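Side-chain contacts in putative yopH targeting protein (Yersinia pestis, PDB 4GF3), which probably acts as a secretion chaperone of the CesT family that binds and targets the effector YopH: residues E18-N23 / G28-D33; S6-F11 / V38-I43; K46-F51 / T103-V108; I79-D84 / W89-Q94. All coordinates share one frame; numbering follows the deposited sequence.

Contact 1: E18-N23 / G28-D33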
loop_
_atom_site.group_PDB
_atom_site.type_symbol
_atom_site.label_atom_id
_atom_site.label_comp_id
_atom_site.label_asym_id
_atom_site.label_seq_id
_atom_site.Cartn_x
_atom_site.Cartn_y
_atom_site.Cartn_z
ATOM N N GLU A 18 -5.335 11.970 11.700
ATOM C CA GLU A 18 -5.358 13.411 11.436
ATOM C C GLU A 18 -4.746 13.750 10.090
ATOM O O GLU A 18 -5.208 14.638 9.429
ATOM C CB GLU A 18 -4.625 14.212 12.500
ATOM C CG GLU A 18 -5.535 15.080 13.347
ATOM C CD GLU A 18 -4.765 15.712 14.504
ATOM O OE1 GLU A 18 -3.554 16.034 14.315
ATOM O OE2 GLU A 18 -5.359 15.885 15.606
ATOM N N GLU A 19 -3.696 13.034 9.680
ATOM C CA GLU A 19 -2.978 13.437 8.474
ATOM C C GLU A 19 -2.086 12.304 8.032
ATOM O O GLU A 19 -1.589 11.590 8.882
ATOM C CB GLU A 19 -2.092 14.626 8.790
ATOM C CG GLU A 19 -1.361 15.111 7.553
ATOM C CD GLU A 19 -0.454 16.292 7.816
ATOM O OE1 GLU A 19 -0.113 16.533 9.004
ATOM O OE2 GLU A 19 -0.079 16.936 6.802
ATOM N N ILE A 20 -1.891 12.110 6.737
ATOM C CA ILE A 20 -0.827 11.173 6.294
ATOM C C ILE A 20 0.218 12.066 5.725
ATOM O O ILE A 20 0.063 12.578 4.616
ATOM C CB ILE A 20 -1.323 10.181 5.248
ATOM C CG1 ILE A 20 -2.287 9.254 5.984
ATOM C CG2 ILE A 20 -0.135 9.364 4.679
ATOM C CD1 ILE A 20 -2.772 8.150 5.140
ATOM N N GLU A 21 1.240 12.339 6.508
ATOM C CA GLU A 21 2.282 13.244 6.046
ATOM C C GLU A 21 3.012 12.671 4.844
ATOM O O GLU A 21 3.215 11.472 4.764
ATOM C CB GLU A 21 3.296 13.493 7.146
ATOM C CG GLU A 21 2.707 14.290 8.295
ATOM C CD GLU A 21 3.775 14.956 9.146
ATOM O OE1 GLU A 21 4.401 14.237 9.966
ATOM O OE2 GLU A 21 3.978 16.189 8.996
ATOM N N THR A 22 3.439 13.523 3.926
ATOM C CA THR A 22 4.289 13.040 2.788
ATOM C C THR A 22 5.594 13.866 2.653
ATOM O O THR A 22 5.630 15.024 3.016
ATOM C CB THR A 22 3.554 12.979 1.454
ATOM O OG1 THR A 22 3.328 14.301 0.937
ATOM C CG2 THR A 22 2.274 12.270 1.610
ATOM N N ASN A 23 6.664 13.230 2.195
ATOM C CA ASN A 23 7.902 13.948 1.965
ATOM C C ASN A 23 7.797 14.788 0.667
ATOM O O ASN A 23 6.691 14.975 0.140
ATOM C CB ASN A 23 9.084 12.984 1.941
ATOM C CG ASN A 23 9.150 12.152 0.667
ATOM O OD1 ASN A 23 8.279 12.205 -0.227
ATOM N ND2 ASN A 23 10.233 11.407 0.545
ATOM N N GLY A 28 4.505 8.824 1.380
ATOM C CA GLY A 28 3.856 8.773 2.706
ATOM C C GLY A 28 3.823 7.323 3.190
ATOM O O GLY A 28 4.088 6.386 2.419
ATOM N N ALA A 29 3.471 7.122 4.476
ATOM C CA ALA A 29 3.439 5.768 5.034
ATOM C C ALA A 29 2.481 5.661 6.238
ATOM O O ALA A 29 2.325 6.607 7.007
ATOM C CB ALA A 29 4.878 5.310 5.431
ATOM N N VAL A 30 1.936 4.455 6.399
ATOM C CA VAL A 30 1.181 4.092 7.518
ATOM C C VAL A 30 1.867 2.855 8.105
ATOM O O VAL A 30 2.121 1.882 7.364
ATOM C CB VAL A 30 -0.273 3.804 7.069
ATOM C CG1 VAL A 30 -1.090 3.281 8.234
ATOM C CG2 VAL A 30 -0.906 5.117 6.615
ATOM N N THR A 31 2.063 2.856 9.439
ATOM C CA THR A 31 2.529 1.714 10.183
ATOM C C THR A 31 1.344 0.957 10.780
ATOM O O THR A 31 0.468 1.557 11.447
ATOM C CB THR A 31 3.549 2.136 11.265
ATOM O OG1 THR A 31 4.734 2.631 10.600
ATOM C CG2 THR A 31 3.938 0.972 12.152
ATOM N N ILE A 32 1.361 -0.350 10.547
ATOM C CA ILE A 32 0.294 -1.245 10.913
ATOM C C ILE A 32 0.751 -2.291 11.936
ATOM O O ILE A 32 1.662 -3.097 11.681
ATOM C CB ILE A 32 -0.323 -1.928 9.693
ATOM C CG1 ILE A 32 -0.930 -0.882 8.751
ATOM C CG2 ILE A 32 -1.366 -2.942 10.166
ATOM C CD1 ILE A 32 -0.377 -0.942 7.382
ATOM N N ASP A 33 0.074 -2.280 13.065
ATOM C CA ASP A 33 0.373 -3.162 14.204
ATOM C C ASP A 33 1.873 -3.088 14.579
ATOM O O ASP A 33 2.534 -4.119 14.907
ATOM C CB ASP A 33 -0.079 -4.598 13.911
ATOM C CG ASP A 33 -1.623 -4.733 13.864
ATOM O OD1 ASP A 33 -2.304 -3.910 14.505
ATOM O OD2 ASP A 33 -2.114 -5.674 13.176
HETATM O O HOH W 1 3.345 9.435 6.280
#
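Glu-21 meets Gly-28 through backbone atoms. Glu-21 O lies 3.5 Å from Gly-28 CA in a CA-H...O contact. The angle at the hydrogen is 120°, so this contact is bent. On the next residue, Thr-22 CG2 sits 4.0 Å from Gly-28 CA. Gly-28 brings no side chain, and the loop comes in close to its CA. Beside Gly-28 a water joins the two backbones. The water accepts a bond from Ala-29 N at 2.9 Å and donates one to Glu-21 O. The second is unusually short at 2.5 Å, so its exact length is doubtful.

The side-chain part is small and apolar. Ile-20 CD1 touches Val-30 CG2 at 3.9 Å, and the two side chains cross at about a right angle. Ile-20 is extended beyond CG1 (chi2 -175°), which carries the CD1 methyl forward to the valine. Its CG2 lies loosely beside the backbone of Gly-28 and Ala-29.

Helix 4-15 backs the loop, with Ile-20 resting on Phe-11 and Ala-12. Val-30 leans on Leu-109 of helix 102-118. Further along strand 28-32, Thr-31 and Ile-32 form an antiparallel ladder with a strand of another protein's chain, which continues the sheet.

Polar and apolar parts are thus divided. The water links the carbonyl of Glu-21 to the amide of Ala-29, and the isoleucine and valine methyls meet in buried surroundings.

Contact 2: S6-F11 / V38-I43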
loop_
_atom_site.group_PDB
_atom_site.type_symbol
_atom_site.label_atom_id
_atom_site.label_comp_id
_atom_site.label_asym_id
_atom_site.label_seq_id
_atom_site.Cartn_x
_atom_site.Cartn_y
_atom_site.Cartn_z
ATOM N N SER A 6 -5.362 15.722 -1.888
ATOM C CA SER A 6 -6.720 15.683 -1.360
ATOM C C SER A 6 -7.116 14.227 -1.181
ATOM O O SER A 6 -7.840 13.901 -0.258
ATOM C CB SER A 6 -7.695 16.455 -2.258
ATOM O OG SER A 6 -7.918 15.729 -3.448
ATOM N N LEU A 7 -6.593 13.352 -2.035
ATOM C CA LEU A 7 -6.868 11.928 -1.911
ATOM C C LEU A 7 -6.279 11.425 -0.591
ATOM O O LEU A 7 -6.930 10.674 0.128
ATOM C CB LEU A 7 -6.291 11.107 -3.079
ATOM C CG LEU A 7 -6.417 9.599 -2.917
ATOM C CD1 LEU A 7 -7.837 9.141 -2.656
ATOM C CD2 LEU A 7 -5.819 8.899 -4.140
ATOM N N LEU A 8 -5.035 11.796 -0.282
ATOM C CA LEU A 8 -4.490 11.418 0.984
ATOM C C LEU A 8 -5.250 11.934 2.167
ATOM O O LEU A 8 -5.309 11.221 3.191
ATOM C CB LEU A 8 -3.034 11.857 1.171
ATOM C CG LEU A 8 -1.990 11.219 0.260
ATOM C CD1 LEU A 8 -0.551 11.482 0.700
ATOM C CD2 LEU A 8 -2.220 9.766 0.144
ATOM N N GLU A 9 -5.763 13.175 2.107
ATOM C CA GLU A 9 -6.626 13.701 3.154
ATOM C C GLU A 9 -7.842 12.840 3.363
ATOM O O GLU A 9 -8.262 12.614 4.510
ATOM C CB GLU A 9 -7.135 15.120 2.821
ATOM C CG GLU A 9 -6.100 16.184 3.012
ATOM C CD GLU A 9 -6.572 17.541 2.504
ATOM O OE1 GLU A 9 -7.773 17.703 2.153
ATOM O OE2 GLU A 9 -5.730 18.459 2.479
ATOM N N GLU A 10 -8.469 12.470 2.245
ATOM C CA GLU A 10 -9.648 11.584 2.268
ATOM C C GLU A 10 -9.338 10.271 2.954
ATOM O O GLU A 10 -10.127 9.777 3.735
ATOM C CB GLU A 10 -10.132 11.228 0.854
ATOM C CG GLU A 10 -11.479 11.688 0.464
ATOM C CD GLU A 10 -11.835 11.267 -0.973
ATOM O OE1 GLU A 10 -12.242 10.059 -1.223
ATOM O OE2 GLU A 10 -11.581 12.136 -1.835
ATOM N N PHE A 11 -8.197 9.696 2.619
ATOM C CA PHE A 11 -7.767 8.414 3.106
ATOM C C PHE A 11 -7.488 8.471 4.592
ATOM O O PHE A 11 -7.828 7.521 5.297
ATOM C CB PHE A 11 -6.531 8.026 2.293
ATOM C CG PHE A 11 -5.871 6.723 2.646
ATOM C CD1 PHE A 11 -6.574 5.614 2.978
ATOM C CD2 PHE A 11 -4.481 6.625 2.559
ATOM C CE1 PHE A 11 -5.946 4.422 3.221
ATOM C CE2 PHE A 11 -3.846 5.413 2.808
ATOM C CZ PHE A 11 -4.574 4.319 3.140
ATOM N N VAL A 38 2.755 0.262 5.019
ATOM C CA VAL A 38 2.230 0.433 3.726
ATOM C C VAL A 38 2.669 1.815 3.303
ATOM O O VAL A 38 2.400 2.818 3.943
ATOM C CB VAL A 38 0.686 0.325 3.680
ATOM C CG1 VAL A 38 0.156 0.789 2.358
ATOM C CG2 VAL A 38 0.212 -1.132 3.848
ATOM N N HIS A 39 3.335 1.842 2.172
ATOM C CA HIS A 39 3.852 3.075 1.558
ATOM C C HIS A 39 2.932 3.550 0.452
ATOM O O HIS A 39 2.334 2.756 -0.295
ATOM C CB HIS A 39 5.218 2.788 0.945
ATOM C CG HIS A 39 6.238 2.378 1.943
ATOM N ND1 HIS A 39 6.909 3.287 2.729
ATOM C CD2 HIS A 39 6.676 1.149 2.323
ATOM C CE1 HIS A 39 7.733 2.638 3.523
ATOM N NE2 HIS A 39 7.584 1.343 3.305
ATOM N N LEU A 40 2.804 4.862 0.356
ATOM C CA LEU A 40 1.990 5.543 -0.649
ATOM C C LEU A 40 2.859 6.544 -1.417
ATOM O O LEU A 40 3.560 7.293 -0.820
ATOM C CB LEU A 40 0.886 6.343 -0.014
ATOM C CG LEU A 40 0.081 5.508 0.923
ATOM C CD1 LEU A 40 -0.368 6.350 2.121
ATOM C CD2 LEU A 40 -0.968 4.880 0.060
ATOM N N ALA A 41 2.757 6.567 -2.737
ATOM C CA ALA A 41 3.486 7.539 -3.551
ATOM C C ALA A 41 2.828 7.765 -4.909
ATOM O O ALA A 41 2.282 6.835 -5.478
ATOM C CB ALA A 41 4.886 7.052 -3.771
ATOM N N PRO A 42 2.929 8.977 -5.432
ATOM C CA PRO A 42 2.572 9.208 -6.842
ATOM C C PRO A 42 3.674 8.543 -7.718
ATOM O O PRO A 42 4.852 8.493 -7.315
ATOM C CB PRO A 42 2.547 10.715 -6.976
ATOM C CG PRO A 42 3.106 11.278 -5.737
ATOM C CD PRO A 42 3.483 10.178 -4.795
ATOM N N ILE A 43 3.283 7.937 -8.821
ATOM C CA ILE A 43 4.260 7.325 -9.706
ATOM C C ILE A 43 4.379 7.931 -11.069
ATOM O O ILE A 43 5.411 7.759 -11.733
ATOM C CB ILE A 43 4.065 5.846 -9.812
ATOM C CG1 ILE A 43 2.695 5.471 -10.400
ATOM C CG2 ILE A 43 4.281 5.215 -8.477
ATOM C CD1 ILE A 43 2.867 4.148 -11.040
#
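The ring of Phe-11 meets Leu-40 at its edge and not over a face. Leu-40 CD1 lies in the ring plane, 3.7 Å from Phe-11 CE2 and 4.1 Å from Phe-11 CD2. The second methyl, Leu-40 CD2, also reaches the same corner, 4.0 Å from Phe-11 CE2. It is raised to one side of the ring plane. Phe-11 points from the helix toward the strand. Its CG is anti to the backbone N (chi1 178°), which sends the ring out from the helix to the leucine.

One helical turn earlier, Leu-8 adds a looser touch. Its CD2 stands 4.4 Å from Leu-40 CD1. That one methyl of Leu-40 is thus shared by Leu-8 and Phe-11. All three residues are buried, and every atom that meets across the contact is carbon.

The contact lays helix 4-15 against strand 36-42. Phe-11 also packs on Ile-20 of the following loop and on Leu-105 and Leu-109 of helix 102-118. Leu-40 also touches Ala-50 on the neighbouring strand 47-56 and Tyr-4 of helix 4-15. Its backbone pairs with Gly-28 on the other neighbour, strand 28-32. The N-terminal helix and helix 102-118 so meet over this face of the sheet.

Contact 3: K46-F51 / T103-V108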
loop_
_atom_site.group_PDB
_atom_site.type_symbol
_atom_site.label_atom_id
_atom_site.label_comp_id
_atom_site.label_asym_id
_atom_site.label_seq_id
_atom_site.Cartn_x
_atom_site.Cartn_y
_atom_site.Cartn_z
ATOM N N LYS A 46 -0.855 10.677 -13.275
ATOM C CA LYS A 46 -2.248 10.199 -13.083
ATOM C C LYS A 46 -2.457 9.090 -12.036
ATOM O O LYS A 46 -3.600 8.795 -11.646
ATOM C CB LYS A 46 -2.775 9.660 -14.409
ATOM C CG LYS A 46 -2.978 10.716 -15.454
ATOM C CD LYS A 46 -4.262 11.506 -15.285
ATOM C CE LYS A 46 -4.256 12.821 -16.071
ATOM N NZ LYS A 46 -5.201 13.810 -15.481
ATOM N N GLU A 47 -1.363 8.506 -11.542
ATOM C CA GLU A 47 -1.435 7.250 -10.803
ATOM C C GLU A 47 -0.635 7.286 -9.535
ATOM O O GLU A 47 0.414 7.957 -9.441
ATOM C CB GLU A 47 -1.001 6.074 -11.642
ATOM C CG GLU A 47 -1.821 5.867 -12.886
ATOM C CD GLU A 47 -1.222 4.721 -13.722
ATOM O OE1 GLU A 47 -0.354 4.941 -14.575
ATOM O OE2 GLU A 47 -1.556 3.588 -13.482
ATOM N N LEU A 48 -1.103 6.549 -8.554
ATOM C CA LEU A 48 -0.316 6.311 -7.370
ATOM C C LEU A 48 -0.163 4.837 -7.110
ATOM O O LEU A 48 -0.835 3.993 -7.705
ATOM C CB LEU A 48 -0.880 6.998 -6.119
ATOM C CG LEU A 48 -2.102 6.261 -5.452
ATOM C CD1 LEU A 48 -2.185 6.595 -3.963
ATOM C CD2 LEU A 48 -3.414 6.576 -6.139
ATOM N N VAL A 49 0.748 4.536 -6.209
ATOM C CA VAL A 49 0.877 3.167 -5.700
ATOM C C VAL A 49 0.812 3.120 -4.214
ATOM O O VAL A 49 1.178 4.082 -3.512
ATOM C CB VAL A 49 2.185 2.482 -6.100
ATOM C CG1 VAL A 49 2.225 2.226 -7.607
ATOM C CG2 VAL A 49 3.386 3.336 -5.633
ATOM N N ALA A 50 0.334 1.973 -3.734
ATOM C CA ALA A 50 0.363 1.591 -2.354
ATOM C C ALA A 50 1.069 0.248 -2.300
ATOM O O ALA A 50 0.825 -0.669 -3.126
ATOM C CB ALA A 50 -1.036 1.478 -1.803
ATOM N N PHE A 51 2.035 0.145 -1.423
ATOM C CA PHE A 51 2.888 -1.073 -1.418
ATOM C C PHE A 51 3.529 -1.347 -0.079
ATOM O O PHE A 51 3.717 -0.416 0.742
ATOM C CB PHE A 51 3.957 -1.032 -2.551
ATOM C CG PHE A 51 5.035 -0.023 -2.354
ATOM C CD1 PHE A 51 6.249 -0.377 -1.723
ATOM C CD2 PHE A 51 4.863 1.279 -2.781
ATOM C CE1 PHE A 51 7.240 0.547 -1.542
ATOM C CE2 PHE A 51 5.888 2.193 -2.643
ATOM C CZ PHE A 51 7.075 1.827 -2.029
ATOM N N THR A 103 -12.072 5.358 0.677
ATOM C CA THR A 103 -12.519 3.992 0.950
ATOM C C THR A 103 -11.844 2.909 0.186
ATOM O O THR A 103 -11.445 1.906 0.762
ATOM C CB THR A 103 -14.036 3.853 0.718
ATOM O OG1 THR A 103 -14.694 4.843 1.469
ATOM C CG2 THR A 103 -14.514 2.435 1.065
ATOM N N GLN A 104 -11.618 3.087 -1.114
ATOM C CA GLN A 104 -10.891 2.074 -1.826
ATOM C C GLN A 104 -9.470 1.993 -1.385
ATOM O O GLN A 104 -8.897 0.930 -1.292
ATOM C CB GLN A 104 -10.910 2.261 -3.369
ATOM C CG GLN A 104 -10.176 1.084 -4.058
ATOM C CD GLN A 104 -10.298 1.101 -5.597
ATOM O OE1 GLN A 104 -9.994 2.089 -6.276
ATOM N NE2 GLN A 104 -10.774 0.025 -6.124
ATOM N N LEU A 105 -8.877 3.140 -1.073
ATOM C CA LEU A 105 -7.493 3.070 -0.601
ATOM C C LEU A 105 -7.360 2.311 0.714
ATOM O O LEU A 105 -6.414 1.558 0.949
ATOM C CB LEU A 105 -6.871 4.477 -0.488
ATOM C CG LEU A 105 -6.009 5.056 -1.597
ATOM C CD1 LEU A 105 -5.236 6.300 -1.102
ATOM C CD2 LEU A 105 -5.032 4.011 -2.155
ATOM N N ALA A 106 -8.323 2.502 1.585
ATOM C CA ALA A 106 -8.388 1.779 2.850
ATOM C C ALA A 106 -8.600 0.281 2.566
ATOM O O ALA A 106 -7.995 -0.557 3.247
ATOM C CB ALA A 106 -9.473 2.363 3.744
ATOM N N SER A 107 -9.422 -0.085 1.568
ATOM C CA SER A 107 -9.549 -1.520 1.186
ATOM C C SER A 107 -8.249 -2.104 0.681
ATOM O O SER A 107 -7.924 -3.259 0.974
ATOM C CB SER A 107 -10.605 -1.769 0.088
ATOM O OG SER A 107 -11.866 -1.463 0.566
ATOM N N VAL A 108 -7.538 -1.341 -0.132
ATOM C CA VAL A 108 -6.185 -1.722 -0.585
ATOM C C VAL A 108 -5.264 -1.965 0.595
ATOM O O VAL A 108 -4.582 -2.977 0.698
ATOM C CB VAL A 108 -5.589 -0.646 -1.539
ATOM C CG1 VAL A 108 -4.126 -0.897 -1.828
ATOM C CG2 VAL A 108 -6.345 -0.686 -2.850
#
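Leu-105, Ala-50 and Leu-48 bury the most surface here, and Val-108 completes the group. Leu-105 and Leu-48 reach toward each other tip to tip. Their CD1 methyls, Leu-105 CD1 and Leu-48 CD1, are 4.2 Å apart, so the touch is light. Leu-48 holds its CG between the backbone N and the carbonyl carbon (chi1 79°), and from there its tip extends to the helix. Leu-105 starts out across the line between helix and strand, and its end then turns nearer to the strand.

Ala-50 meets the next turn of the helix. Its CB is 3.9 Å from Val-108 CG1. The backbones come nearest at this pair, with Ala-50 CA and Val-108 CA 7.5 Å apart. The small alanine leaves the distance to be bridged mainly by the valine branch, and a chi1 of 170° puts CG1 on the alanine.

All four residues are buried, and the contact is wholly apolar. Leu-48 and Ala-50 alternate with Val-49 and Phe-51, which point away from the helix and pack on a chain of another protein. Helices on one face of an antiparallel sheet are consistent with the alpha/beta fold of CesT-family type III secretion chaperones. Helix 102-118 packs against the side of strand 47-56 that carries Leu-48 and Ala-50. Leu-7 of helix 4-15 touches both Leu-48 and Leu-105, and Val-108 also reaches Ser-93 on strand 88-96.

Contact 4: I79-D84 / W89-Q94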
loop_
_atom_site.group_PDB
_atom_site.type_symbol
_atom_site.label_atom_id
_atom_site.label_comp_id
_atom_site.label_asym_id
_atom_site.label_seq_id
_atom_site.Cartn_x
_atom_site.Cartn_y
_atom_site.Cartn_z
ATOM N N ILE A 79 -4.347 -6.443 -5.909
ATOM C CA ILE A 79 -3.060 -6.599 -5.250
ATOM C C ILE A 79 -2.153 -7.491 -6.100
ATOM O O ILE A 79 -2.520 -8.643 -6.407
ATOM C CB ILE A 79 -3.206 -7.276 -3.873
ATOM C CG1 ILE A 79 -4.133 -6.497 -2.917
ATOM C CG2 ILE A 79 -1.837 -7.461 -3.252
ATOM C CD1 ILE A 79 -3.856 -5.002 -2.831
ATOM N N ARG A 80 -0.994 -6.985 -6.473
ATOM C CA ARG A 80 -0.028 -7.723 -7.225
ATOM C C ARG A 80 1.188 -8.001 -6.342
ATOM O O ARG A 80 1.452 -7.266 -5.368
ATOM C CB ARG A 80 0.418 -6.935 -8.436
ATOM C CG ARG A 80 -0.756 -6.433 -9.301
ATOM C CD ARG A 80 -1.517 -7.594 -9.924
ATOM N NE ARG A 80 -2.447 -7.166 -10.969
ATOM C CZ ARG A 80 -3.265 -8.008 -11.574
ATOM N NH1 ARG A 80 -3.298 -9.315 -11.194
ATOM N NH2 ARG A 80 -4.084 -7.577 -12.531
ATOM N N CYS A 81 2.012 -8.951 -6.786
ATOM C CA CYS A 81 3.129 -9.446 -5.934
ATOM C C CYS A 81 4.366 -9.567 -6.756
ATOM O O CYS A 81 4.343 -10.202 -7.790
ATOM C CB CYS A 81 2.811 -10.781 -5.287
ATOM S SG CYS A 81 1.168 -10.944 -4.498
ATOM N N ALA A 82 5.427 -8.918 -6.308
ATOM C CA ALA A 82 6.767 -9.034 -6.856
ATOM C C ALA A 82 7.671 -9.721 -5.822
ATOM O O ALA A 82 7.344 -9.807 -4.641
ATOM C CB ALA A 82 7.357 -7.661 -7.157
ATOM N N LEU A 83 8.850 -10.122 -6.253
ATOM C CA LEU A 83 9.886 -10.488 -5.298
ATOM C C LEU A 83 11.021 -9.521 -5.365
ATOM O O LEU A 83 11.534 -9.170 -6.455
ATOM C CB LEU A 83 10.451 -11.889 -5.566
ATOM C CG LEU A 83 9.491 -13.045 -5.368
ATOM C CD1 LEU A 83 10.136 -14.272 -5.968
ATOM C CD2 LEU A 83 9.192 -13.292 -3.905
ATOM N N ASP A 84 11.486 -9.167 -4.197
ATOM C CA ASP A 84 12.713 -8.435 -4.102
ATOM C C ASP A 84 13.947 -9.299 -4.142
ATOM O O ASP A 84 13.907 -10.538 -4.293
ATOM C CB ASP A 84 12.658 -7.464 -2.937
ATOM C CG ASP A 84 13.007 -8.101 -1.602
ATOM O OD1 ASP A 84 13.452 -9.266 -1.499
ATOM O OD2 ASP A 84 12.727 -7.409 -0.641
ATOM N N TRP A 89 8.539 -10.993 -0.499
ATOM C CA TRP A 89 7.401 -10.530 -1.239
ATOM C C TRP A 89 7.268 -9.023 -1.114
ATOM O O TRP A 89 7.412 -8.450 -0.025
ATOM C CB TRP A 89 6.134 -11.195 -0.744
ATOM C CG TRP A 89 6.082 -12.646 -1.108
ATOM C CD1 TRP A 89 6.135 -13.748 -0.269
ATOM C CD2 TRP A 89 5.899 -13.154 -2.425
ATOM N NE1 TRP A 89 5.993 -14.897 -0.999
ATOM C CE2 TRP A 89 5.840 -14.562 -2.322
ATOM C CE3 TRP A 89 5.750 -12.555 -3.663
ATOM C CZ2 TRP A 89 5.681 -15.387 -3.449
ATOM C CZ3 TRP A 89 5.607 -13.386 -4.792
ATOM C CH2 TRP A 89 5.545 -14.773 -4.655
ATOM N N LEU A 90 6.991 -8.410 -2.244
ATOM C CA LEU A 90 6.672 -6.994 -2.310
ATOM C C LEU A 90 5.270 -6.915 -2.915
ATOM O O LEU A 90 5.074 -7.223 -4.104
ATOM C CB LEU A 90 7.675 -6.274 -3.201
ATOM C CG LEU A 90 7.760 -4.733 -3.066
ATOM C CD1 LEU A 90 9.027 -4.253 -3.747
ATOM C CD2 LEU A 90 6.545 -4.003 -3.620
ATOM N N LEU A 91 4.318 -6.464 -2.098
ATOM C CA LEU A 91 2.887 -6.492 -2.409
ATOM C C LEU A 91 2.477 -5.080 -2.782
ATOM O O LEU A 91 2.903 -4.081 -2.125
ATOM C CB LEU A 91 2.109 -6.983 -1.210
ATOM C CG LEU A 91 2.541 -8.298 -0.563
ATOM C CD1 LEU A 91 1.620 -8.594 0.605
ATOM C CD2 LEU A 91 2.570 -9.385 -1.608
ATOM N N TRP A 92 1.699 -4.926 -3.853
ATOM C CA TRP A 92 1.507 -3.614 -4.370
ATOM C C TRP A 92 0.190 -3.492 -5.161
ATOM O O TRP A 92 -0.417 -4.470 -5.659
ATOM C CB TRP A 92 2.689 -3.119 -5.233
ATOM C CG TRP A 92 2.925 -3.942 -6.489
ATOM C CD1 TRP A 92 3.796 -4.999 -6.613
ATOM C CD2 TRP A 92 2.383 -3.718 -7.813
ATOM N NE1 TRP A 92 3.864 -5.408 -7.916
ATOM C CE2 TRP A 92 2.940 -4.717 -8.658
ATOM C CE3 TRP A 92 1.412 -2.824 -8.353
ATOM C CZ2 TRP A 92 2.613 -4.806 -10.018
ATOM C CZ3 TRP A 92 1.062 -2.941 -9.679
ATOM C CH2 TRP A 92 1.683 -3.910 -10.502
ATOM N N SER A 93 -0.307 -2.279 -5.172
ATOM C CA SER A 93 -1.473 -1.958 -6.023
ATOM C C SER A 93 -1.226 -0.598 -6.668
ATOM O O SER A 93 -0.631 0.329 -6.055
ATOM C CB SER A 93 -2.817 -1.929 -5.255
ATOM O OG SER A 93 -3.901 -1.825 -6.172
ATOM N N GLN A 94 -1.674 -0.482 -7.915
ATOM C CA GLN A 94 -1.487 0.713 -8.723
ATOM C C GLN A 94 -2.852 1.254 -9.134
ATOM O O GLN A 94 -3.646 0.518 -9.653
ATOM C CB GLN A 94 -0.593 0.395 -9.951
ATOM C CG GLN A 94 -0.261 1.625 -10.804
ATOM C CD GLN A 94 0.915 1.356 -11.780
ATOM O OE1 GLN A 94 1.837 0.547 -11.510
ATOM N NE2 GLN A 94 0.902 2.069 -12.877
#
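Leu-83 and Trp-89 pack on one face of the hairpin, together with Cys-81 and Leu-91. Leu-83 CD2 lies over the six-membered ring of Trp-89, 3.6 Å from its centroid and 13° off the normal, a CH-pi contact. Cys-81 SG touches Leu-91 CD2 at 3.6 Å, and Cys-81 CB lies 3.8 Å from Trp-89 CE3. Trp-89 NE1, though buried, is satisfied by Gln-62 OE1.

The other face carries Arg-80, Ala-82, Leu-90 and Trp-92. Arg-80 CB sits over the six-membered ring of Trp-92, 3.6 Å from the centroid, in a second CH-pi contact. The arginine chain bends at chi2 (-65°) and leads its end away. The guanidinium plane stands 58° from the ring, and Arg-80 NH2 bonds Leu-71 O.

Between the faces, two hydrogen-bonded pairs tie the strands. Arg-80 N donates to Trp-92 O at 2.7 Å, and Ala-82 N donates to Leu-90 O at 2.8 Å. Both bonds are nearly straight. Trp-92 N returns a more bent bond to Arg-80 O, and Leu-90 N bonds Ala-82 O. At the polar edge, Asp-84 forms a salt bridge with Arg-53.

This is an antiparallel hairpin. Strand 80-83 is outermost in this chain's sheet, and strand 88-96 pairs onward with strand 47-56. Helix 60-68 packs on Cys-81, Leu-83 and Trp-89, while helix 102-118 meets Ile-79 and Leu-91.

In the fold
From the N terminus, helix 4-15 opens the loop that contact 2 closes at strand 36-42. Contact 1 is nested inside this loop, where the chain after the helix meets strand 28-32. The two touch directly, with centres about 9 Å apart. Contact 3 follows in series. It closes the long loop from strand 47-56 to helix 102-118, and contact 4 is nested within it as the hairpin 79-84 / 89-94. Contacts 1 and 4 lie on opposite sides of the chain's centre, with centres about 19 Å apart. All four reach the same antiparallel sheet. Contacts 2 and 3 fix the two terminal helices on it; contacts 1 and 4 lie at its two outermost strands within this chain.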